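Local coordinates for SusD-like carbohydrate binding protein (Bacteroides vulgatus, PDB 3LEW) that probably binds carbohydrate at the outer membrane of a gut bacterium, as a member of the SusD family of nutrient-binding proteins, at residues A[293-298]-A[398-403]; A[367-372]-A[392-397]. All blocks are in the same frame, centred on the assembly; numbering follows the deposited sequence. Where two conformers were deposited one is given.

Contact 1 (A[293-298]-A[398-403])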
ATOM      1  N   ARG A 293     -15.467   4.392 -12.392  1.00 16.75           N
ATOM      2  CA  ARG A 293     -15.780   5.796 -12.642  1.00 16.73           C
ATOM      3  C   ARG A 293     -17.212   6.120 -12.170  1.00 17.42           C
ATOM      4  O   ARG A 293     -17.469   7.225 -11.717  1.00 16.87           O
ATOM      5  CB  ARG A 293     -15.609   6.132 -14.114  1.00 17.34           C
ATOM      6  CG  ARG A 293     -15.778   7.620 -14.467  1.00 16.17           C
ATOM      7  CD  ARG A 293     -15.390   7.874 -15.902  1.00 17.79           C
ATOM      8  NE  ARG A 293     -15.271   9.296 -16.233  1.00 21.20           N
ATOM      9  CZ  ARG A 293     -16.301  10.116 -16.446  1.00 23.06           C
ATOM     10  NH1 ARG A 293     -17.558   9.681 -16.355  1.00 22.04           N
ATOM     11  NH2 ARG A 293     -16.076  11.398 -16.745  1.00 23.26           N
ATOM     12  N   ASP A 294     -18.119   5.147 -12.252  1.00 17.31           N
ATOM     13  CA  ASP A 294     -19.478   5.324 -11.754  1.00 18.94           C
ATOM     14  C   ASP A 294     -19.626   5.454 -10.234  1.00 18.22           C
ATOM     15  O   ASP A 294     -20.726   5.781  -9.747  1.00 19.32           O
ATOM     16  CB  ASP A 294     -20.352   4.153 -12.237  1.00 19.82           C
ATOM     17  CG  ASP A 294     -20.527   4.143 -13.734  1.00 23.39           C
ATOM     18  OD1 ASP A 294     -20.424   5.244 -14.344  1.00 28.00           O
ATOM     19  OD2 ASP A 294     -20.796   3.040 -14.287  1.00 29.87           O
ATOM     20  N   LEU A 295     -18.574   5.171  -9.481  1.00 17.17           N
ATOM     21  CA  LEU A 295     -18.577   5.395  -8.049  1.00 17.33           C
ATOM     22  C   LEU A 295     -18.484   6.865  -7.665  1.00 17.27           C
ATOM     23  O   LEU A 295     -18.693   7.180  -6.485  1.00 17.25           O
ATOM     24  CB  LEU A 295     -17.441   4.626  -7.368  1.00 17.24           C
ATOM     25  CG  LEU A 295     -17.394   3.103  -7.556  1.00 18.47           C
ATOM     26  CD1 LEU A 295     -16.218   2.463  -6.777  1.00 20.02           C
ATOM     27  CD2 LEU A 295     -18.737   2.484  -7.144  1.00 18.94           C
ATOM     28  N   PHE A 296     -18.171   7.748  -8.633  1.00 16.76           N
ATOM     29  CA  PHE A 296     -17.976   9.165  -8.406  1.00 16.69           C
ATOM     30  C   PHE A 296     -19.172   9.964  -8.864  1.00 17.97           C
ATOM     31  O   PHE A 296     -19.761   9.676  -9.910  1.00 18.61           O
ATOM     32  CB  PHE A 296     -16.719   9.683  -9.142  1.00 17.29           C
ATOM     33  CG  PHE A 296     -15.439   9.023  -8.702  1.00 15.35           C
ATOM     34  CD1 PHE A 296     -15.058   7.789  -9.202  1.00 16.26           C
ATOM     35  CD2 PHE A 296     -14.620   9.636  -7.768  1.00 14.58           C
ATOM     36  CE1 PHE A 296     -13.890   7.157  -8.745  1.00 14.36           C
ATOM     37  CE2 PHE A 296     -13.466   9.043  -7.356  1.00 15.67           C
ATOM     38  CZ  PHE A 296     -13.085   7.807  -7.854  1.00 15.71           C
ATOM     39  N   GLU A 297     -19.539  10.977  -8.085  1.00 17.84           N
ATOM     40  CA  GLU A 297     -20.550  11.937  -8.510  1.00 18.10           C
ATOM     41  C   GLU A 297     -19.959  13.000  -9.455  1.00 18.54           C
ATOM     42  O   GLU A 297     -18.841  13.457  -9.289  1.00 18.65           O
ATOM     43  CB  GLU A 297     -21.186  12.646  -7.300  1.00 17.80           C
ATOM     44  CG  GLU A 297     -21.948  11.768  -6.343  1.00 19.56           C
ATOM     45  CD  GLU A 297     -21.086  11.240  -5.203  1.00 21.00           C
ATOM     46  OE1 GLU A 297     -20.140  11.935  -4.808  1.00 19.05           O
ATOM     47  OE2 GLU A 297     -21.339  10.119  -4.719  1.00 25.31           O
ATOM     48  N   ASP A 298     -20.736  13.434 -10.424  1.00 18.66           N
ATOM     49  CA  ASP A 298     -20.338  14.563 -11.255  1.00 18.81           C
ATOM     50  C   ASP A 298     -20.081  15.769 -10.349  1.00 18.03           C
ATOM     51  O   ASP A 298     -20.851  16.027  -9.409  1.00 16.60           O
ATOM     52  CB  ASP A 298     -21.457  14.928 -12.247  1.00 20.08           C
ATOM     53  CG  ASP A 298     -21.625  13.916 -13.371  1.00 23.20           C
ATOM     54  OD1 ASP A 298     -20.780  12.996 -13.541  1.00 25.22           O
ATOM     55  OD2 ASP A 298     -22.628  14.101 -14.111  1.00 26.55           O
ATOM     56  N   ARG A 398     -12.420   4.904   0.557  1.00 13.76           N
ATOM     57  CA  ARG A 398     -11.036   4.419   0.474  1.00 13.56           C
ATOM     58  C   ARG A 398     -10.652   3.973  -0.953  1.00 12.97           C
ATOM     59  O   ARG A 398      -9.585   4.305  -1.416  1.00 13.73           O
ATOM     60  CB  ARG A 398     -10.784   3.236   1.432  1.00 13.59           C
ATOM     61  CG  ARG A 398     -10.821   3.622   2.888  1.00 14.18           C
ATOM     62  CD  ARG A 398     -10.665   2.386   3.814  1.00 14.35           C
ATOM     63  NE  ARG A 398      -9.395   1.736   3.607  1.00 12.77           N
ATOM     64  CZ  ARG A 398      -8.244   2.027   4.219  1.00 16.25           C
ATOM     65  NH1 ARG A 398      -8.173   2.947   5.152  1.00 16.32           N
ATOM     66  NH2 ARG A 398      -7.136   1.370   3.876  1.00 17.92           N
ATOM     67  N   ARG A 399     -11.510   3.184  -1.616  1.00 12.41           N
ATOM     68  CA  ARG A 399     -11.242   2.722  -2.976  1.00 13.56           C
ATOM     69  C   ARG A 399     -11.140   3.902  -3.929  1.00 12.59           C
ATOM     70  O   ARG A 399     -10.300   3.888  -4.834  1.00 13.40           O
ATOM     71  CB  ARG A 399     -12.353   1.763  -3.433  1.00 13.36           C
ATOM     72  CG  ARG A 399     -12.263   0.401  -2.673  1.00 14.53           C
ATOM     73  CD  ARG A 399     -13.534  -0.379  -2.859  1.00 16.74           C
ATOM     74  NE  ARG A 399     -13.810  -0.643  -4.262  1.00 15.52           N
ATOM     75  CZ  ARG A 399     -14.982  -1.109  -4.705  1.00 19.88           C
ATOM     76  NH1 ARG A 399     -15.978  -1.353  -3.856  1.00 21.61           N
ATOM     77  NH2 ARG A 399     -15.180  -1.345  -5.987  1.00 19.05           N
ATOM     78  N   LYS A 400     -11.977   4.891  -3.705  1.00 12.72           N
ATOM     79  CA  LYS A 400     -12.047   6.063  -4.593  1.00 12.98           C
ATOM     80  C   LYS A 400     -10.824   6.963  -4.401  1.00 14.28           C
ATOM     81  O   LYS A 400     -10.207   7.371  -5.369  1.00 15.55           O
ATOM     82  CB  LYS A 400     -13.321   6.844  -4.338  1.00 13.29           C
ATOM     83  CG  LYS A 400     -14.590   6.138  -4.781  1.00 13.63           C
ATOM     84  CD  LYS A 400     -15.817   6.804  -4.167  1.00 14.35           C
ATOM     85  CE  LYS A 400     -16.030   8.258  -4.700  1.00 16.40           C
ATOM     86  NZ  LYS A 400     -17.078   8.990  -3.899  1.00 15.44           N
ATOM     87  N   GLU A 401     -10.491   7.247  -3.163  1.00 13.42           N
ATOM     88  CA  GLU A 401      -9.407   8.201  -2.838  1.00 12.86           C
ATOM     89  C   GLU A 401      -8.022   7.590  -2.955  1.00 14.15           C
ATOM     90  O   GLU A 401      -7.069   8.304  -3.284  1.00 13.28           O
ATOM     91  CB  GLU A 401      -9.625   8.769  -1.426  1.00 13.98           C
ATOM     92  CG  GLU A 401      -8.503   9.698  -0.864  1.00 13.70           C
ATOM     93  CD  GLU A 401      -8.309  11.001  -1.621  1.00 14.84           C
ATOM     94  OE1 GLU A 401      -9.179  11.378  -2.436  1.00 16.54           O
ATOM     95  OE2 GLU A 401      -7.273  11.672  -1.384  1.00 15.55           O
ATOM     96  N   LEU A 402      -7.898   6.300  -2.605  1.00 14.12           N
ATOM     97  CA  LEU A 402      -6.600   5.611  -2.516  1.00 14.63           C
ATOM     98  C   LEU A 402      -6.293   4.676  -3.706  1.00 14.53           C
ATOM     99  O   LEU A 402      -5.371   3.858  -3.634  1.00 14.05           O
ATOM    100  CB  LEU A 402      -6.486   4.825  -1.197  1.00 14.70           C
ATOM    101  CG  LEU A 402      -6.693   5.689   0.052  1.00 15.56           C
ATOM    102  CD1 LEU A 402      -6.771   4.790   1.325  1.00 15.62           C
ATOM    103  CD2 LEU A 402      -5.613   6.772   0.216  1.00 15.62           C
ATOM    104  N   TRP A 403      -7.052   4.810  -4.775  1.00 14.91           N
ATOM    105  CA  TRP A 403      -6.891   3.978  -5.974  1.00 14.34           C
ATOM    106  C   TRP A 403      -5.438   3.962  -6.408  1.00 13.98           C
ATOM    107  O   TRP A 403      -4.805   5.012  -6.562  1.00 14.66           O
ATOM    108  CB  TRP A 403      -7.764   4.507  -7.133  1.00 14.60           C
ATOM    109  CG  TRP A 403      -7.727   3.618  -8.355  1.00 13.61           C
ATOM    110  CD1 TRP A 403      -8.633   2.639  -8.686  1.00 13.12           C
ATOM    111  CD2 TRP A 403      -6.703   3.583  -9.395  1.00 13.38           C
ATOM    112  NE1 TRP A 403      -8.263   2.034  -9.880  1.00 14.29           N
ATOM    113  CE2 TRP A 403      -7.079   2.597 -10.316  1.00 12.77           C
ATOM    114  CE3 TRP A 403      -5.527   4.304  -9.629  1.00 13.79           C
ATOM    115  CZ2 TRP A 403      -6.295   2.282 -11.424  1.00 15.76           C
ATOM    116  CZ3 TRP A 403      -4.761   3.980 -10.744  1.00 15.96           C
ATOM    117  CH2 TRP A 403      -5.170   2.995 -11.625  1.00 16.98           C
TER
HETATM  118  O   HOH W   1     -19.650   8.037  -3.879  1.00 27.83           O
HETATM  119  O   HOH W   2     -17.719  11.129  -5.636  1.00 17.06           O
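Lys400 NZ is the best-held polar atom here, gripped by three bonds: a salt bridge to Glu397, one turn earlier on the same helix, and one hydrogen bond to each of two waters. The first water accepts from Lys400 NZ at 2.7 Å and also lies in bonding distance of Leu295 O and Glu297 OE2. The second accepts from Lys400 NZ and from the backbone Glu297 N, and donates to Glu297 OE1 at 2.7 Å. Glu297 OE1 itself stands 4.3 Å from Lys400 NZ, too far for a salt bridge, so two waters bridge the pair; the same oxygen also accepts from the backbone N of Lys379. Lysine suits this place because its long chain is greasy up to its charged tip. The Lys400 chain, bent at CG-CD (chi3 66°), meets Phe296 tip to tip, and Lys400 CE lies over one ring face in a CH-pi contact, 4.0 Å from the centroid of the Phe296 ring. CB and CG lie against the far rim, with Lys400 CB 3.7 Å from Phe296 CZ. An alanine in place of Phe296 would probably leave this aliphatic chain poorly supported and the ammonium less well fixed between its waters. Leu295 extends the apolar patch: its CB touches Lys400 CG, while Leu295 CD1 sits 4.0 Å from Arg399 NH2, above one face of a guanidinium that is salt-bridged to Asp58. The loop between strands 286-288 and 306-309 thus meets the C-terminal end of helix 387-401 through a lysine-aromatic CH-pi contact and a water-mediated acid-base pair, a loop-on-helix junction in this SusD-family fold.

Contact 2 (A[367-372]-A[392-397])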
ATOM      1  N   ASN A 367     -18.274  13.315   9.919  1.00 14.63           N
ATOM      2  CA  ASN A 367     -17.715  14.635   9.625  1.00 14.31           C
ATOM      3  C   ASN A 367     -16.349  14.514   8.948  1.00 14.95           C
ATOM      4  O   ASN A 367     -16.043  15.287   8.031  1.00 14.97           O
ATOM      5  CB  ASN A 367     -17.585  15.438  10.900  1.00 14.79           C
ATOM      6  CG  ASN A 367     -18.911  15.643  11.570  1.00 14.91           C
ATOM      7  OD1 ASN A 367     -19.913  15.892  10.893  1.00 15.41           O
ATOM      8  ND2 ASN A 367     -18.942  15.504  12.900  1.00 12.91           N
ATOM      9  N   LYS A 368     -15.553  13.552   9.410  1.00 14.22           N
ATOM     10  CA  LYS A 368     -14.239  13.307   8.817  1.00 15.49           C
ATOM     11  C   LYS A 368     -14.381  12.781   7.393  1.00 15.11           C
ATOM     12  O   LYS A 368     -13.674  13.237   6.501  1.00 15.60           O
ATOM     13  CB  LYS A 368     -13.385  12.396   9.696  1.00 16.05           C
ATOM     14  CG  LYS A 368     -13.168  12.984  11.118  1.00 16.61           C
ATOM     15  CD  LYS A 368     -12.185  14.142  11.090  1.00 18.67           C
ATOM     16  CE  LYS A 368     -11.905  14.754  12.471  1.00 16.94           C
ATOM     17  NZ  LYS A 368     -13.005  15.476  13.169  1.00 15.91           N
ATOM     18  N   LEU A 369     -15.336  11.888   7.172  1.00 14.68           N
ATOM     19  CA  LEU A 369     -15.652  11.425   5.836  1.00 14.38           C
ATOM     20  C   LEU A 369     -16.089  12.578   4.921  1.00 14.17           C
ATOM     21  O   LEU A 369     -15.614  12.718   3.796  1.00 14.70           O
ATOM     22  CB  LEU A 369     -16.751  10.360   5.908  1.00 15.38           C
ATOM     23  CG  LEU A 369     -17.151   9.679   4.601  1.00 18.60           C
ATOM     24  CD1 LEU A 369     -15.919   8.993   3.905  1.00 19.23           C
ATOM     25  CD2 LEU A 369     -18.312   8.700   4.854  1.00 19.54           C
ATOM     26  N   ASN A 370     -16.979  13.422   5.433  1.00 14.08           N
ATOM     27  CA  ASN A 370     -17.478  14.560   4.671  1.00 14.08           C
ATOM     28  C   ASN A 370     -16.411  15.619   4.414  1.00 14.05           C
ATOM     29  O   ASN A 370     -16.498  16.317   3.416  1.00 14.67           O
ATOM     30  CB  ASN A 370     -18.700  15.175   5.351  1.00 14.68           C
ATOM     31  CG  ASN A 370     -19.994  14.427   5.017  1.00 14.71           C
ATOM     32  OD1 ASN A 370     -20.037  13.654   4.053  1.00 18.45           O
ATOM     33  ND2 ASN A 370     -21.034  14.635   5.811  1.00 15.11           N
ATOM     34  N   ASP A 371     -15.446  15.789   5.320  1.00 14.53           N
ATOM     35  CA  ASP A 371     -14.315  16.721   5.089  1.00 15.10           C
ATOM     36  C   ASP A 371     -13.548  16.292   3.807  1.00 15.15           C
ATOM     37  O   ASP A 371     -13.206  17.136   2.967  1.00 14.18           O
ATOM     38  CB  ASP A 371     -13.289  16.727   6.244  1.00 14.67           C
ATOM     39  CG  ASP A 371     -13.787  17.394   7.501  1.00 18.14           C
ATOM     40  OD1 ASP A 371     -14.663  18.307   7.422  1.00 19.60           O
ATOM     41  OD2 ASP A 371     -13.261  16.997   8.603  1.00 21.20           O
ATOM     42  N   LEU A 372     -13.250  14.989   3.695  1.00 15.15           N
ATOM     43  CA  LEU A 372     -12.530  14.483   2.536  1.00 15.07           C
ATOM     44  C   LEU A 372     -13.408  14.636   1.299  1.00 15.41           C
ATOM     45  O   LEU A 372     -12.962  15.121   0.263  1.00 14.73           O
ATOM     46  CB  LEU A 372     -12.142  13.028   2.720  1.00 14.80           C
ATOM     47  CG  LEU A 372     -11.439  12.343   1.555  1.00 14.77           C
ATOM     48  CD1 LEU A 372     -10.181  13.115   1.065  1.00 15.26           C
ATOM     49  CD2 LEU A 372     -11.080  10.893   1.982  1.00 17.86           C
ATOM     50  N   GLU A 392     -19.482   0.645   5.023  1.00 14.54           N
ATOM     51  CA  GLU A 392     -19.354   0.378   3.591  0.50 15.27           C
ATOM     52  C   GLU A 392     -19.110   1.662   2.786  1.00 14.81           C
ATOM     53  O   GLU A 392     -18.391   1.631   1.796  1.00 14.29           O
ATOM     54  CB  GLU A 392     -20.543  -0.418   3.061  0.50 15.28           C
ATOM     55  CG  GLU A 392     -20.515  -1.833   3.591  0.50 16.55           C
ATOM     56  CD  GLU A 392     -21.740  -2.646   3.251  0.50 19.42           C
ATOM     57  OE1 GLU A 392     -22.408  -2.344   2.226  0.50 21.23           O
ATOM     58  OE2 GLU A 392     -22.018  -3.598   4.023  0.50 22.29           O
ATOM     59  N   THR A 393     -19.679   2.759   3.228  1.00 14.65           N
ATOM     60  CA  THR A 393     -19.497   4.069   2.576  1.00 15.19           C
ATOM     61  C   THR A 393     -18.053   4.563   2.747  1.00 14.53           C
ATOM     62  O   THR A 393     -17.446   5.112   1.816  1.00 14.75           O
ATOM     63  CB  THR A 393     -20.537   5.096   3.110  1.00 16.13           C
ATOM     64  OG1 THR A 393     -21.856   4.564   2.892  1.00 16.62           O
ATOM     65  CG2 THR A 393     -20.419   6.417   2.382  1.00 19.10           C
ATOM     66  N   ILE A 394     -17.503   4.318   3.925  1.00 13.91           N
ATOM     67  CA  ILE A 394     -16.089   4.614   4.205  1.00 13.84           C
ATOM     68  C   ILE A 394     -15.155   3.742   3.347  1.00 13.23           C
ATOM     69  O   ILE A 394     -14.220   4.235   2.720  1.00 13.58           O
ATOM     70  CB  ILE A 394     -15.773   4.525   5.713  1.00 13.46           C
ATOM     71  CG1 ILE A 394     -16.570   5.578   6.456  1.00 14.67           C
ATOM     72  CG2 ILE A 394     -14.226   4.694   5.956  1.00 15.37           C
ATOM     73  CD1 ILE A 394     -16.493   5.465   7.959  1.00 14.95           C
ATOM     74  N   TRP A 395     -15.431   2.454   3.294  1.00 13.08           N
ATOM     75  CA  TRP A 395     -14.649   1.529   2.460  1.00 13.32           C
ATOM     76  C   TRP A 395     -14.692   1.935   0.969  1.00 13.90           C
ATOM     77  O   TRP A 395     -13.680   1.782   0.254  1.00 14.72           O
ATOM     78  CB  TRP A 395     -15.147   0.107   2.632  1.00 14.42           C
ATOM     79  CG  TRP A 395     -14.967  -0.446   4.038  1.00 13.83           C
ATOM     80  CD1 TRP A 395     -14.064  -0.033   4.987  1.00 15.10           C
ATOM     81  CD2 TRP A 395     -15.665  -1.545   4.602  1.00 14.97           C
ATOM     82  NE1 TRP A 395     -14.192  -0.810   6.118  1.00 14.24           N
ATOM     83  CE2 TRP A 395     -15.184  -1.723   5.915  1.00 14.66           C
ATOM     84  CE3 TRP A 395     -16.707  -2.365   4.147  1.00 18.63           C
ATOM     85  CZ2 TRP A 395     -15.668  -2.735   6.763  1.00 17.00           C
ATOM     86  CZ3 TRP A 395     -17.202  -3.357   5.006  1.00 19.27           C
ATOM     87  CH2 TRP A 395     -16.670  -3.533   6.287  1.00 17.16           C
ATOM     88  N   LEU A 396     -15.844   2.408   0.493  1.00 14.27           N
ATOM     89  CA  LEU A 396     -15.961   2.864  -0.889  0.50 14.42           C
ATOM     90  C   LEU A 396     -15.111   4.103  -1.106  1.00 14.58           C
ATOM     91  O   LEU A 396     -14.402   4.205  -2.108  1.00 14.95           O
ATOM     92  CB  LEU A 396     -17.407   3.135  -1.306  0.50 14.28           C
ATOM     93  CG  LEU A 396     -18.169   1.875  -1.726  0.50 15.51           C
ATOM     94  CD1 LEU A 396     -19.668   2.109  -1.615  0.50 13.33           C
ATOM     95  CD2 LEU A 396     -17.781   1.464  -3.129  0.50 15.97           C
ATOM     96  N   GLU A 397     -15.170   5.032  -0.171  1.00 15.04           N
ATOM     97  CA  GLU A 397     -14.337   6.253  -0.288  1.00 14.78           C
ATOM     98  C   GLU A 397     -12.834   5.919  -0.225  1.00 14.15           C
ATOM     99  O   GLU A 397     -12.035   6.577  -0.890  1.00 14.04           O
ATOM    100  CB  GLU A 397     -14.772   7.316   0.743  1.00 16.14           C
ATOM    101  CG  GLU A 397     -14.274   8.712   0.451  1.00 16.73           C
ATOM    102  CD  GLU A 397     -14.740   9.269  -0.882  1.00 20.00           C
ATOM    103  OE1 GLU A 397     -15.933   9.153  -1.243  1.00 21.44           O
ATOM    104  OE2 GLU A 397     -13.858   9.770  -1.597  1.00 22.85           O
TER
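Two neighbouring helices of the SusD family region, 365-376 and 387-401, pack here through the carbon parts of their side chains, running in nearly the same direction with 29° between the axes of the two short segments. Leu369 carries most of the contact from the first helix. Its CG is anti to the backbone N (chi1 -176°), which carries both methyls across to the second helix, where they part. Leu369 CD2 reaches Ile394 CG1 at 3.9 Å and, almost as near, Thr393 CG2, whose side chain it crosses at about a right angle. Leu369 CD1 turns instead to Glu397, resting 3.8 Å from Glu397 CB and equally close to CG. Leucine fits because its forked end can meet residues on successive turns at once.

The axes come no nearer than 11.2 Å, a wide spacing that branched and long side chains must bridge. Residues 377-386 lead back so that the second helix runs alongside the first, unlike the antiparallel hairpin of a TPR motif, although the family belongs to the TPR clan. One turn on, Leu372 adds a looser touch, with CD2 4.2 Å from Glu397 CG, and its side chain also packs on Ala347 and Leu351 of helix 346-359.

Thr393 and Glu397 each offer carbon to the interface and keep their polar atoms for other partners. Thr393 OG1 bonds to the backbone O of Asp389, one turn back, so that the CG2 methyl faces Leu369. Glu397 bends at chi2 (60°), and its buried carboxylate is matched by Lys373 at OE1 and by Arg302 at OE2, a positive setting that would probably favour its ionised form.

Followed from the N terminus, the chain first passes through 293-298, the loop side of contact 1, and then the strand pair 306-309 and 321-326 and helix 346-359. Helix 365-376 supplies the first half of contact 2, and after a short connection helix 387-401 closes that small loop at 392-397. The very next residues, 398-403, close the far longer loop of contact 1, so contact 2 falls within contact 1 without crossing it. Helix 387-401 serves both, and the centres lie about 11 Å apart. Leu295 CD1 packs on Leu396 CD2 at 4.1 Å, joining the loop to helix 387-401, and Glu401 CD meets Leu372 CD1 at 3.9 Å, tying in helix 365-376.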